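PDB 5M43: protein-tyrosine-phosphatase from Chaetomium thermophilum var. thermophilum DSM 1495, which is the phosphatase domain of Yvh1, a dual-specificity family member that probably removes phosphate from tyrosine and from serine or threonine residues of proteins. Local coordinates for residues 10-15 against 97-102. Residues are numbered along the deposited sequence; the frame is centred on the assembly and turned at random.
Sequences DELFVG and GVVLVH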
loop_
_atom_site.group_PDB
_atom_site.type_symbol
_atom_site.label_atom_id
_atom_site.label_comp_id
_atom_site.label_asym_id
_atom_site.label_seq_id
_atom_site.Cartn_x
_atom_site.Cartn_y
_atom_site.Cartn_z
ATOM N N ASP A 10 3.293 9.386 7.473
ATOM C CA ASP A 10 4.149 8.753 6.487
ATOM C C ASP A 10 3.947 9.414 5.143
ATOM O O ASP A 10 2.807 9.648 4.727
ATOM C CB ASP A 10 3.787 7.248 6.331
ATOM C CG ASP A 10 3.930 6.473 7.645
ATOM O OD1 ASP A 10 4.982 6.609 8.314
ATOM O OD2 ASP A 10 2.948 5.806 8.013
ATOM N N GLU A 11 5.025 9.531 4.381
ATOM C CA GLU A 11 4.885 10.073 3.020
ATOM C C GLU A 11 4.593 8.905 2.086
ATOM O O GLU A 11 5.430 8.426 1.304
ATOM C CB GLU A 11 6.127 10.842 2.593
ATOM C CG GLU A 11 6.424 12.126 3.466
ATOM C CD GLU A 11 5.214 13.094 3.414
ATOM O OE1 GLU A 11 4.879 13.691 4.444
ATOM O OE2 GLU A 11 4.589 13.224 2.376
ATOM N N LEU A 12 3.330 8.500 2.125
ATOM C CA LEU A 12 2.812 7.292 1.510
ATOM C C LEU A 12 1.656 7.745 0.618
ATOM O O LEU A 12 0.730 8.413 1.109
ATOM C CB LEU A 12 2.335 6.361 2.613
ATOM C CG LEU A 12 1.651 5.054 2.143
ATOM C CD1 LEU A 12 2.655 4.264 1.279
ATOM C CD2 LEU A 12 1.253 4.238 3.366
ATOM N N PHE A 13 1.677 7.283 -0.641
ATOM C CA PHE A 13 0.709 7.716 -1.651
ATOM C C PHE A 13 0.062 6.516 -2.292
ATOM O O PHE A 13 0.647 5.431 -2.354
ATOM C CB PHE A 13 1.407 8.559 -2.756
ATOM C CG PHE A 13 1.840 9.923 -2.267
ATOM C CD1 PHE A 13 2.979 10.098 -1.449
ATOM C CD2 PHE A 13 1.084 11.059 -2.610
ATOM C CE1 PHE A 13 3.365 11.368 -0.974
ATOM C CE2 PHE A 13 1.484 12.346 -2.123
ATOM C CZ PHE A 13 2.579 12.484 -1.326
ATOM N N VAL A 14 -1.138 6.734 -2.834
ATOM C CA VAL A 14 -1.890 5.659 -3.506
ATOM C C VAL A 14 -2.525 6.243 -4.763
ATOM O O VAL A 14 -2.934 7.420 -4.809
ATOM C CB VAL A 14 -2.965 5.094 -2.563
ATOM C CG1 VAL A 14 -4.025 6.107 -2.230
ATOM C CG2 VAL A 14 -3.697 3.868 -3.193
ATOM N N GLY A 15 -2.641 5.402 -5.771
ATOM C CA GLY A 15 -3.273 5.844 -7.001
ATOM C C GLY A 15 -3.388 4.732 -8.003
ATOM O O GLY A 15 -3.104 3.572 -7.699
ATOM N N GLY A 97 12.423 7.714 2.285
ATOM C CA GLY A 97 11.880 7.845 0.954
ATOM C C GLY A 97 10.419 8.279 0.936
ATOM O O GLY A 97 9.791 8.587 1.943
ATOM N N VAL A 98 9.909 8.379 -0.277
ATOM C CA VAL A 98 8.495 8.653 -0.501
ATOM C C VAL A 98 7.938 7.525 -1.353
ATOM O O VAL A 98 8.390 7.314 -2.492
ATOM C CB VAL A 98 8.280 10.009 -1.204
ATOM C CG1 VAL A 98 6.770 10.226 -1.635
ATOM C CG2 VAL A 98 8.775 11.151 -0.272
ATOM N N VAL A 99 6.943 6.815 -0.826
ATOM C CA VAL A 99 6.460 5.594 -1.441
ATOM C C VAL A 99 5.093 5.788 -2.085
ATOM O O VAL A 99 4.139 6.222 -1.414
ATOM C CB VAL A 99 6.333 4.460 -0.422
ATOM C CG1 VAL A 99 5.795 3.157 -1.110
ATOM C CG2 VAL A 99 7.683 4.181 0.264
ATOM N N LEU A 100 4.991 5.428 -3.368
ATOM C CA LEU A 100 3.702 5.328 -4.074
ATOM C C LEU A 100 3.351 3.853 -4.170
ATOM O O LEU A 100 4.186 3.070 -4.624
ATOM C CB LEU A 100 3.778 5.906 -5.488
ATOM C CG LEU A 100 2.594 5.545 -6.399
ATOM C CD1 LEU A 100 1.274 6.201 -5.865
ATOM C CD2 LEU A 100 2.923 6.064 -7.836
ATOM N N VAL A 101 2.116 3.508 -3.807
ATOM C CA VAL A 101 1.569 2.178 -4.046
ATOM C C VAL A 101 0.465 2.383 -5.069
ATOM O O VAL A 101 -0.472 3.161 -4.832
ATOM C CB VAL A 101 1.034 1.528 -2.762
ATOM C CG1 VAL A 101 0.495 0.050 -3.074
ATOM C CG2 VAL A 101 2.120 1.472 -1.651
ATOM N N HIS A 102 0.540 1.695 -6.202
ATOM C CA HIS A 102 -0.539 1.887 -7.174
ATOM C C HIS A 102 -1.034 0.554 -7.736
ATOM O O HIS A 102 -0.364 -0.479 -7.655
ATOM C CB HIS A 102 -0.102 2.776 -8.398
ATOM C CG HIS A 102 0.672 1.999 -9.422
ATOM N ND1 HIS A 102 0.069 1.401 -10.517
ATOM C CD2 HIS A 102 2.000 1.694 -9.503
ATOM C CE1 HIS A 102 0.986 0.768 -11.216
ATOM N NE2 HIS A 102 2.161 0.946 -10.641
#
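Phe13, Val99 and Val101 each use both N and O to pair the parallel strands 12-15 and 99-102: hydrogen bonds run from Val99 N to Glu11 O, Phe13 N to Val99 O (2.8 Å), Val101 N to Phe13 O (almost straight, 173°) and Gly15 N to Val101 O (longer, 3.3 Å). Leu12, Val14, Val99 and Val101 share one face. In Leu12, CG anti to the backbone N (chi1 176°) and chi2 of 60° together set CD1 against Val99 O at 3.6 Å, with Val101 CG2 also close. Phe13, Leu100 and His102 occupy the opposite face. The Leu100 CD1 methyl sits against Phe13 CB (3.9 Å) and the backbone of Phe13, Val14 and Gly15, while the Phe13 ring meets Val98 CG1 obliquely through CE1 at 3.7 Å. Glu11 packs CB against Val98 CG2; its carboxylate salt-bridges Arg5. His102 makes a CA-H...O contact to Gly15 O, and its NE2 hydrogen-bonds Ser36 OG. Directly after it comes Cys103, probably the nucleophile, opening the family's HCxxGxxR P-loop. Strand 4-5 runs antiparallel beside 12-15, strand 33-36 parallel beside 99-102; helices 71-83 and 109-121 cover the Leu12-Val101 face, and His29 of helix 23-29 meets the Phe13 ring on the other.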